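PDB 3RYK: dTDP-4-dehydrorhamnose 3,5-epimerase from Bacillus anthracis str. Ames, which catalyses the epimerisation of its dTDP-linked 4-keto sugar substrate at ring carbons 3 and 5, a step in dTDP-L-rhamnose biosynthesis. Local coordinates for residues I98-G103 against T152-K157; Q70-Y75 against Y156-Y161; A104-I109 against K120-Y125. All blocks are in the same frame, centred on the assembly; numbering follows the deposited sequence.

Contact 1: I98-G103 against T152-K157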
loop_
_atom_site.group_PDB
_atom_site.type_symbol
_atom_site.label_atom_id
_atom_site.label_comp_id
_atom_site.label_asym_id
_atom_site.label_seq_id
_atom_site.Cartn_x
_atom_site.Cartn_y
_atom_site.Cartn_z
ATOM N N ILE A 98 -7.984 5.079 -3.444
ATOM C CA ILE A 98 -8.124 3.641 -3.442
ATOM C C ILE A 98 -7.540 2.881 -4.617
ATOM O O ILE A 98 -7.596 3.341 -5.750
ATOM C CB ILE A 98 -9.635 3.283 -3.443
ATOM C CG1 ILE A 98 -10.409 3.906 -2.256
ATOM C CG2 ILE A 98 -9.841 1.764 -3.441
ATOM C CD1 ILE A 98 -11.064 5.239 -2.510
ATOM N N GLN A 99 -7.000 1.707 -4.312
ATOM C CA GLN A 99 -6.436 0.804 -5.306
ATOM C C GLN A 99 -6.681 -0.636 -4.861
ATOM O O GLN A 99 -6.939 -0.921 -3.673
ATOM C CB GLN A 99 -4.944 1.007 -5.539
ATOM C CG GLN A 99 -4.059 0.715 -4.360
ATOM C CD GLN A 99 -2.585 0.792 -4.698
ATOM O OE1 GLN A 99 -2.192 0.636 -5.854
ATOM N NE2 GLN A 99 -1.760 0.985 -3.685
ATOM N N VAL A 100 -6.592 -1.535 -5.833
ATOM C CA VAL A 100 -6.787 -2.964 -5.615
ATOM C C VAL A 100 -5.443 -3.662 -5.786
ATOM O O VAL A 100 -4.780 -3.538 -6.842
ATOM C CB VAL A 100 -7.841 -3.526 -6.579
ATOM C CG1 VAL A 100 -7.939 -5.030 -6.432
ATOM C CG2 VAL A 100 -9.202 -2.839 -6.338
ATOM N N MET A 101 -5.046 -4.422 -4.767
ATOM C CA MET A 101 -3.764 -5.136 -4.781
ATOM C C MET A 101 -3.881 -6.583 -5.246
ATOM O O MET A 101 -2.918 -7.166 -5.785
ATOM C CB MET A 101 -3.123 -5.060 -3.390
ATOM C CG MET A 101 -3.008 -3.607 -2.857
ATOM S SD MET A 101 -2.158 -2.439 -3.958
ATOM C CE MET A 101 -0.534 -3.208 -4.048
ATOM N N GLN A 102 -5.049 -7.167 -5.005
ATOM C CA GLN A 102 -5.343 -8.521 -5.388
ATOM C C GLN A 102 -6.825 -8.559 -5.722
ATOM O O GLN A 102 -7.649 -8.030 -4.967
ATOM C CB GLN A 102 -4.985 -9.503 -4.272
ATOM C CG GLN A 102 -5.229 -10.943 -4.658
ATOM C CD GLN A 102 -4.746 -11.962 -3.627
ATOM O OE1 GLN A 102 -3.841 -11.701 -2.831
ATOM N NE2 GLN A 102 -5.321 -13.153 -3.681
ATOM N N GLY A 103 -7.151 -9.170 -6.859
ATOM C CA GLY A 103 -8.518 -9.273 -7.325
ATOM C C GLY A 103 -9.016 -8.054 -8.101
ATOM O O GLY A 103 -8.258 -7.349 -8.780
ATOM N N THR A 152 -10.253 -10.723 -2.647
ATOM C CA THR A 152 -9.964 -9.379 -3.124
ATOM C C THR A 152 -9.441 -8.540 -1.963
ATOM O O THR A 152 -10.011 -8.535 -0.836
ATOM C CB THR A 152 -11.173 -8.733 -3.832
ATOM O OG1 THR A 152 -11.400 -9.409 -5.079
ATOM C CG2 THR A 152 -10.959 -7.254 -4.116
ATOM N N ILE A 153 -8.335 -7.849 -2.241
ATOM C CA ILE A 153 -7.658 -6.978 -1.286
ATOM C C ILE A 153 -7.613 -5.548 -1.832
ATOM O O ILE A 153 -7.031 -5.288 -2.906
ATOM C CB ILE A 153 -6.213 -7.451 -1.021
ATOM C CG1 ILE A 153 -6.183 -8.905 -0.550
ATOM C CG2 ILE A 153 -5.526 -6.547 0.005
ATOM C CD1 ILE A 153 -4.770 -9.465 -0.361
ATOM N N VAL A 154 -8.220 -4.633 -1.085
ATOM C CA VAL A 154 -8.283 -3.236 -1.445
ATOM C C VAL A 154 -7.488 -2.438 -0.426
ATOM O O VAL A 154 -7.542 -2.692 0.784
ATOM C CB VAL A 154 -9.733 -2.729 -1.440
ATOM C CG1 VAL A 154 -9.790 -1.266 -1.840
ATOM C CG2 VAL A 154 -10.596 -3.567 -2.357
ATOM N N MET A 155 -6.733 -1.473 -0.921
ATOM C CA MET A 155 -5.934 -0.621 -0.073
ATOM C C MET A 155 -6.339 0.803 -0.360
ATOM O O MET A 155 -6.578 1.161 -1.514
ATOM C CB MET A 155 -4.445 -0.782 -0.384
ATOM C CG MET A 155 -3.552 0.132 0.437
ATOM S SD MET A 155 -1.817 0.090 -0.038
ATOM C CE MET A 155 -1.379 -1.603 0.322
ATOM N N TYR A 156 -6.448 1.620 0.678
ATOM C CA TYR A 156 -6.794 3.010 0.451
ATOM C C TYR A 156 -6.267 3.911 1.540
ATOM O O TYR A 156 -6.280 3.550 2.712
ATOM C CB TYR A 156 -8.277 3.226 0.189
ATOM C CG TYR A 156 -9.219 2.946 1.326
ATOM C CD1 TYR A 156 -9.714 3.990 2.104
ATOM C CD2 TYR A 156 -9.642 1.654 1.593
ATOM C CE1 TYR A 156 -10.599 3.740 3.144
ATOM C CE2 TYR A 156 -10.514 1.397 2.611
ATOM C CZ TYR A 156 -10.991 2.447 3.378
ATOM O OH TYR A 156 -11.860 2.175 4.401
ATOM N N LYS A 157 -5.783 5.073 1.110
ATOM C CA LYS A 157 -5.228 6.066 1.995
ATOM C C LYS A 157 -6.309 7.075 2.343
ATOM O O LYS A 157 -7.253 7.263 1.585
ATOM C CB LYS A 157 -4.097 6.812 1.303
ATOM C CG LYS A 157 -2.950 5.976 0.809
ATOM C CD LYS A 157 -1.979 6.852 0.020
ATOM C CE LYS A 157 -0.735 6.078 -0.365
ATOM N NZ LYS A 157 -0.095 5.327 0.750
#
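Ile98 meets Val154 and Tyr156 on one face of two antiparallel strands. Ile98 CG2, anti to the backbone N, presses on Val154 CG1 at 3.4 Å, tighter than usual for two carbons. Ile98 CG1 lies alongside Tyr156, 3.3 Å from Tyr156 CB. Tyr156 CG sits between its backbone N and carbonyl carbon (chi1 66°), and the ring beyond it leads away from Ile98. On the other face the extended Gln99 chain runs beside Met155 and brings Gln99 NE2 to 3.8 Å from Met155 SD. Met101, bent at chi2 and chi3, crosses Met155 obliquely, Met101 CG 4.0 Å from Met155 CB. Gln102 reaches over the end of Ile153, with Gln102 OE1 3.5 Å from Ile153 CD1. Met155 also packs on Met101 of the second subunit, so this sulfur-rich face belongs to the dimer interface. Gln99 and Met155 exchange two nearly straight backbone bonds. Beyond them the register slips by one residue: Ile153 O accepts a bond from Met101 N at 2.9 Å and a weak one from Gln102 N at 3.4 Å, while Ile153 N returns a bond to Gln102 O. Two residues facing one across antiparallel strands make a classic beta bulge, here where the chain turns a corner at Met101 in the jelly-roll-like fold.

Contact 2: Q70-Y75 against Y156-Y161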
loop_
_atom_site.group_PDB
_atom_site.type_symbol
_atom_site.label_atom_id
_atom_site.label_comp_id
_atom_site.label_asym_id
_atom_site.label_seq_id
_atom_site.Cartn_x
_atom_site.Cartn_y
_atom_site.Cartn_z
ATOM N N GLN A 70 -3.057 7.837 6.949
ATOM C CA GLN A 70 -3.345 6.460 7.251
ATOM C C GLN A 70 -3.588 5.647 5.984
ATOM O O GLN A 70 -4.061 6.184 4.979
ATOM C CB GLN A 70 -4.564 6.481 8.166
ATOM C CG GLN A 70 -5.128 5.203 8.584
ATOM C CD GLN A 70 -6.358 5.416 9.421
ATOM O OE1 GLN A 70 -6.438 6.345 10.230
ATOM N NE2 GLN A 70 -7.324 4.551 9.238
ATOM N N ASP A 71 -3.188 4.381 6.025
ATOM C CA ASP A 71 -3.366 3.419 4.924
ATOM C C ASP A 71 -4.163 2.280 5.530
ATOM O O ASP A 71 -3.764 1.715 6.557
ATOM C CB ASP A 71 -2.072 2.805 4.363
ATOM C CG ASP A 71 -1.137 3.815 3.701
ATOM O OD1 ASP A 71 -1.417 5.028 3.728
ATOM O OD2 ASP A 71 -0.089 3.362 3.157
ATOM N N ASN A 72 -5.266 1.946 4.878
ATOM C CA ASN A 72 -6.167 0.892 5.290
ATOM C C ASN A 72 -6.144 -0.238 4.264
ATOM O O ASN A 72 -5.988 0.022 3.070
ATOM C CB ASN A 72 -7.582 1.485 5.371
ATOM C CG ASN A 72 -7.674 2.642 6.359
ATOM O OD1 ASN A 72 -7.068 2.604 7.422
ATOM N ND2 ASN A 72 -8.465 3.663 6.014
ATOM N N VAL A 73 -6.280 -1.478 4.725
ATOM C CA VAL A 73 -6.313 -2.658 3.854
ATOM C C VAL A 73 -7.561 -3.467 4.194
ATOM O O VAL A 73 -7.742 -3.887 5.341
ATOM C CB VAL A 73 -5.048 -3.543 3.976
ATOM C CG1 VAL A 73 -5.189 -4.814 3.134
ATOM C CG2 VAL A 73 -3.807 -2.738 3.554
ATOM N N SER A 74 -8.413 -3.644 3.186
ATOM C CA SER A 74 -9.657 -4.386 3.265
ATOM C C SER A 74 -9.539 -5.716 2.524
ATOM O O SER A 74 -9.279 -5.728 1.325
ATOM C CB SER A 74 -10.783 -3.547 2.648
ATOM O OG SER A 74 -11.974 -4.286 2.485
ATOM N N TYR A 75 -9.690 -6.823 3.247
ATOM C CA TYR A 75 -9.647 -8.164 2.667
ATOM C C TYR A 75 -11.065 -8.720 2.718
ATOM O O TYR A 75 -11.739 -8.626 3.774
ATOM C CB TYR A 75 -8.655 -9.127 3.364
ATOM C CG TYR A 75 -8.892 -10.578 2.952
ATOM C CD1 TYR A 75 -8.420 -11.099 1.743
ATOM C CD2 TYR A 75 -9.614 -11.423 3.778
ATOM C CE1 TYR A 75 -8.679 -12.447 1.377
ATOM C CE2 TYR A 75 -9.877 -12.750 3.435
ATOM C CZ TYR A 75 -9.423 -13.267 2.257
ATOM O OH TYR A 75 -9.728 -14.590 1.985
ATOM N N TYR A 156 -6.448 1.620 0.678
ATOM C CA TYR A 156 -6.794 3.010 0.451
ATOM C C TYR A 156 -6.267 3.911 1.540
ATOM O O TYR A 156 -6.280 3.550 2.712
ATOM C CB TYR A 156 -8.277 3.226 0.189
ATOM C CG TYR A 156 -9.219 2.946 1.326
ATOM C CD1 TYR A 156 -9.714 3.990 2.104
ATOM C CD2 TYR A 156 -9.642 1.654 1.593
ATOM C CE1 TYR A 156 -10.599 3.740 3.144
ATOM C CE2 TYR A 156 -10.514 1.397 2.611
ATOM C CZ TYR A 156 -10.991 2.447 3.378
ATOM O OH TYR A 156 -11.860 2.175 4.401
ATOM N N LYS A 157 -5.783 5.073 1.110
ATOM C CA LYS A 157 -5.228 6.066 1.995
ATOM C C LYS A 157 -6.309 7.075 2.343
ATOM O O LYS A 157 -7.253 7.263 1.585
ATOM C CB LYS A 157 -4.097 6.812 1.303
ATOM C CG LYS A 157 -2.950 5.976 0.809
ATOM C CD LYS A 157 -1.979 6.852 0.020
ATOM C CE LYS A 157 -0.735 6.078 -0.365
ATOM N NZ LYS A 157 -0.095 5.327 0.750
ATOM N N VAL A 158 -6.168 7.712 3.500
ATOM C CA VAL A 158 -7.116 8.733 3.946
ATOM C C VAL A 158 -6.295 9.886 4.526
ATOM O O VAL A 158 -5.277 9.651 5.166
ATOM C CB VAL A 158 -8.149 8.199 4.984
ATOM C CG1 VAL A 158 -8.922 7.013 4.406
ATOM C CG2 VAL A 158 -7.476 7.829 6.295
ATOM N N ASP A 159 -6.738 11.130 4.314
ATOM C CA ASP A 159 -6.002 12.311 4.820
ATOM C C ASP A 159 -6.476 12.817 6.181
ATOM O O ASP A 159 -6.024 13.881 6.636
ATOM C CB ASP A 159 -5.996 13.477 3.825
ATOM C CG ASP A 159 -7.371 14.071 3.589
ATOM O OD1 ASP A 159 -7.432 15.230 3.115
ATOM O OD2 ASP A 159 -8.387 13.412 3.887
ATOM N N GLU A 160 -7.390 12.071 6.802
ATOM C CA GLU A 160 -7.926 12.382 8.122
ATOM C C GLU A 160 -8.112 11.053 8.848
ATOM O O GLU A 160 -8.615 10.085 8.275
ATOM C CB GLU A 160 -9.234 13.171 8.031
ATOM C CG GLU A 160 -9.935 13.532 9.371
ATOM C CD GLU A 160 -9.098 14.381 10.339
ATOM O OE1 GLU A 160 -9.648 15.390 10.829
ATOM O OE2 GLU A 160 -7.900 14.098 10.579
ATOM N N TYR A 161 -7.682 10.987 10.102
ATOM C CA TYR A 161 -7.815 9.756 10.862
ATOM C C TYR A 161 -9.246 9.291 11.038
ATOM O O TYR A 161 -10.190 10.088 10.980
ATOM C CB TYR A 161 -7.150 9.871 12.239
ATOM C CG TYR A 161 -5.669 10.046 12.142
ATOM C CD1 TYR A 161 -4.858 8.956 11.852
ATOM C CD2 TYR A 161 -5.076 11.276 12.355
ATOM C CE1 TYR A 161 -3.505 9.091 11.751
ATOM C CE2 TYR A 161 -3.711 11.422 12.273
ATOM C CZ TYR A 161 -2.929 10.318 11.962
ATOM O OH TYR A 161 -1.565 10.430 11.866
#
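The Tyr156 ring has Asn72 over one face: Asn72 CB stands 4.1 Å from the ring centroid and 15° off the normal, a CH-pi contact offset toward the rim. The Asn72 amide is steeply inclined to the ring, the planes 74° apart, and Asn72 ND2 lies 3.6 Å from Tyr156 CE1 and close to Val158 CG1. Tyr161 instead receives Gln70 OE1 at its edge, 3.5 Å from Tyr161 CD1. The Gln70 chain is fully extended, running beside Val158, and Gln70 NE2 donates to Asn72 OD1 at 2.7 Å, in the planes of both amides and on a lone pair, which would hold both amides in their rotation. These groups ride on antiparallel strands 70-76 and 152-158 of the jelly-roll-like fold, where Asn72 and Tyr156 form a hydrogen-bonded pair and Gln70 with Val158 another, its Gln70 N bond weak. In the second subunit a strand pairs with residues 70-75, carrying the sheet across the interface. On the opposite face Lys157, bent at its last torsion (chi4 -49°), brings Lys157 NZ to 3.1 Å from Asp71 OD2 in a salt bridge. The stronger partner of the same NZ is Asp71 of the second subunit, and Tyr54 adds a cation-pi contact.

Contact 3: A104-I109 against K120-Y125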
loop_
_atom_site.group_PDB
_atom_site.type_symbol
_atom_site.label_atom_id
_atom_site.label_comp_id
_atom_site.label_asym_id
_atom_site.label_seq_id
_atom_site.Cartn_x
_atom_site.Cartn_y
_atom_site.Cartn_z
ATOM N N ALA A 104 -10.307 -7.801 -7.996
ATOM C CA ALA A 104 -10.927 -6.690 -8.692
ATOM C C ALA A 104 -12.228 -6.321 -8.008
ATOM O O ALA A 104 -12.861 -7.188 -7.400
ATOM C CB ALA A 104 -11.184 -7.078 -10.134
ATOM N N ILE A 105 -12.595 -5.042 -8.121
ATOM C CA ILE A 105 -13.806 -4.499 -7.542
ATOM C C ILE A 105 -14.504 -3.522 -8.478
ATOM O O ILE A 105 -13.897 -2.988 -9.413
ATOM C CB ILE A 105 -13.474 -3.686 -6.239
ATOM C CG1 ILE A 105 -12.754 -2.350 -6.568
ATOM C CG2 ILE A 105 -12.691 -4.519 -5.266
ATOM C CD1 ILE A 105 -12.236 -1.578 -5.348
ATOM N N TYR A 106 -15.792 -3.347 -8.238
ATOM C CA TYR A 106 -16.640 -2.386 -8.946
ATOM C C TYR A 106 -16.825 -1.363 -7.853
ATOM O O TYR A 106 -17.519 -1.635 -6.871
ATOM C CB TYR A 106 -17.943 -2.993 -9.433
ATOM C CG TYR A 106 -18.999 -1.998 -9.912
ATOM C CD1 TYR A 106 -18.887 -1.337 -11.127
ATOM C CD2 TYR A 106 -20.158 -1.786 -9.165
ATOM C CE1 TYR A 106 -19.880 -0.452 -11.559
ATOM C CE2 TYR A 106 -21.170 -0.911 -9.594
ATOM C CZ TYR A 106 -21.029 -0.245 -10.785
ATOM O OH TYR A 106 -22.044 0.620 -11.194
ATOM N N ASP A 107 -16.188 -0.208 -8.005
ATOM C CA ASP A 107 -16.228 0.853 -7.032
ATOM C C ASP A 107 -17.155 1.989 -7.431
ATOM O O ASP A 107 -17.114 2.480 -8.565
ATOM C CB ASP A 107 -14.791 1.314 -6.839
ATOM C CG ASP A 107 -14.626 2.269 -5.696
ATOM O OD1 ASP A 107 -15.253 3.354 -5.663
ATOM O OD2 ASP A 107 -13.806 1.920 -4.827
ATOM N N VAL A 108 -17.977 2.425 -6.481
ATOM C CA VAL A 108 -18.924 3.480 -6.735
ATOM C C VAL A 108 -18.681 4.669 -5.816
ATOM O O VAL A 108 -18.290 4.491 -4.655
ATOM C CB VAL A 108 -20.370 3.007 -6.434
ATOM C CG1 VAL A 108 -21.375 4.197 -6.472
ATOM C CG2 VAL A 108 -20.790 1.884 -7.379
ATOM N N ILE A 109 -18.880 5.865 -6.357
ATOM C CA ILE A 109 -18.737 7.088 -5.582
ATOM C C ILE A 109 -19.978 7.897 -5.893
ATOM O O ILE A 109 -20.473 7.863 -7.019
ATOM C CB ILE A 109 -17.415 7.911 -5.820
ATOM C CG1 ILE A 109 -17.369 8.579 -7.193
ATOM C CG2 ILE A 109 -16.190 7.035 -5.580
ATOM C CD1 ILE A 109 -16.098 9.367 -7.411
ATOM N N LYS A 120 -25.930 14.270 -6.060
ATOM C CA LYS A 120 -26.596 12.962 -6.061
ATOM C C LYS A 120 -26.090 12.003 -7.151
ATOM O O LYS A 120 -26.337 10.792 -7.067
ATOM C CB LYS A 120 -28.133 13.014 -6.057
ATOM C CG LYS A 120 -28.777 13.704 -4.855
ATOM C CD LYS A 120 -30.266 13.369 -4.859
ATOM C CE LYS A 120 -31.105 13.993 -3.739
ATOM N NZ LYS A 120 -31.305 15.452 -3.833
ATOM N N GLN A 121 -25.360 12.518 -8.145
ATOM C CA GLN A 121 -24.831 11.673 -9.211
ATOM C C GLN A 121 -23.739 10.713 -8.713
ATOM O O GLN A 121 -23.051 10.972 -7.726
ATOM C CB GLN A 121 -24.307 12.506 -10.379
ATOM C CG GLN A 121 -25.353 13.426 -11.022
ATOM C CD GLN A 121 -24.831 14.167 -12.250
ATOM O OE1 GLN A 121 -23.877 13.735 -12.902
ATOM N NE2 GLN A 121 -25.485 15.275 -12.590
ATOM N N TRP A 122 -23.589 9.600 -9.425
ATOM C CA TRP A 122 -22.615 8.570 -9.088
ATOM C C TRP A 122 -21.891 8.016 -10.301
ATOM O O TRP A 122 -22.258 8.285 -11.446
ATOM C CB TRP A 122 -23.308 7.403 -8.377
ATOM C CG TRP A 122 -24.389 6.772 -9.182
ATOM C CD1 TRP A 122 -25.708 7.118 -9.189
ATOM C CD2 TRP A 122 -24.261 5.684 -10.107
ATOM N NE1 TRP A 122 -26.402 6.327 -10.061
ATOM C CE2 TRP A 122 -25.537 5.441 -10.642
ATOM C CE3 TRP A 122 -23.186 4.900 -10.547
ATOM C CZ2 TRP A 122 -25.773 4.437 -11.587
ATOM C CZ3 TRP A 122 -23.424 3.919 -11.481
ATOM C CH2 TRP A 122 -24.703 3.697 -11.993
ATOM N N ARG A 123 -20.846 7.244 -10.036
ATOM C CA ARG A 123 -20.099 6.613 -11.119
ATOM C C ARG A 123 -19.439 5.330 -10.633
ATOM O O ARG A 123 -18.875 5.284 -9.535
ATOM C CB ARG A 123 -19.103 7.567 -11.775
ATOM C CG ARG A 123 -18.326 6.961 -12.966
ATOM C CD ARG A 123 -17.646 8.065 -13.772
ATOM N NE ARG A 123 -16.932 7.575 -14.956
ATOM C CZ ARG A 123 -17.508 7.299 -16.126
ATOM N NH1 ARG A 123 -18.825 7.398 -16.270
ATOM N NH2 ARG A 123 -16.768 6.868 -17.153
ATOM N N GLY A 124 -19.554 4.302 -11.467
ATOM C CA GLY A 124 -19.002 2.974 -11.211
ATOM C C GLY A 124 -17.713 2.720 -11.981
ATOM O O GLY A 124 -17.712 2.766 -13.214
ATOM N N TYR A 125 -16.631 2.436 -11.251
ATOM C CA TYR A 125 -15.306 2.185 -11.836
ATOM C C TYR A 125 -14.792 0.785 -11.496
ATOM O O TYR A 125 -15.028 0.259 -10.387
ATOM C CB TYR A 125 -14.283 3.118 -11.198
ATOM C CG TYR A 125 -14.618 4.580 -11.170
ATOM C CD1 TYR A 125 -14.125 5.452 -12.128
ATOM C CD2 TYR A 125 -15.395 5.102 -10.157
ATOM C CE1 TYR A 125 -14.400 6.807 -12.078
ATOM C CE2 TYR A 125 -15.691 6.444 -10.101
ATOM C CZ TYR A 125 -15.186 7.301 -11.067
ATOM O OH TYR A 125 -15.473 8.646 -10.998
#
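A beta hairpin of strands 104-111 and 122-128 forms this contact, at one margin of the chain's five-stranded antiparallel sheet. The strand segments run 164° apart in direction, with axes 4.5 Å from each other at closest. Two hydrogen-bonded pairs carry the backbone. Asp107 N gives a bond to Tyr125 O and Asp107 O accepts one from Tyr125 N, both 2.7 Å long; Ile109 and Arg123 exchange two longer ones, of which Ile109 N to Arg123 O measures 3.2 Å. Between them Val108 faces Gly124 in a non-hydrogen-bonded pair, where Gly124 leaves room for the Tyr106 ring. With CG anti to the backbone N (chi1 168°), that ring reaches diagonally over the neighbouring strand, Tyr106 CE1 3.6 Å from Gly124 CA. The hydroxyl lies beside the indole, with Tyr106 OH 3.6 Å from Trp122 CZ3, the two side chains crossing at about a right angle. Val108 CG1 touches Trp122 CB on the same face. On the side of the sheet with Asp107, the Tyr125 ring has Arg123 CG over one of its faces and Ile109 at its edge. Ile109 CG1 lies in the plane of that ring, 4.0 Å from Tyr125 CE2, and CD1 continues toward the hydroxyl. Asp107 and Arg123 find their main partners outside the hairpin: Asp107 OD2 is hydrogen-bonded to His143 NE2, and Arg123 NH2 forms a salt bridge with Glu29. Strand 141-147 pairs with 104-111 on its other side, through Tyr106 with Cys146 and Val108 with Gly144. Tyr106 packs on Pro180 and Pro182 and Trp122 on Pro180, whereas Asp107, Ile109 and Tyr125 meet Leu135 of strand 134-137, and Tyr125 also touches strand 26-31.

How the contacts relate
Contacts 1 and 2 share strand 152-158, which lies between strands 96-100 and 70-76 in one sheet; their centres are about 10 Å apart. Val154 O lies 2.7 Å from Ser74 N, probably hydrogen-bonded, and Ile153 packs on Val73 and Tyr75. Contact 3 belongs to the other sheet and is nested in the chain inside the loops closed by both. It meets contact 1 through Ile105, with Ile105 CD1 3.4 Å from Val100 CG2, but stays about 8 Å from contact 2 at the nearest atoms. The side chain of Tyr156, common to contacts 1 and 2, is about 6 Å from the bound pyrophosphate, while that of Asp107 in contact 3 is about 13 Å away.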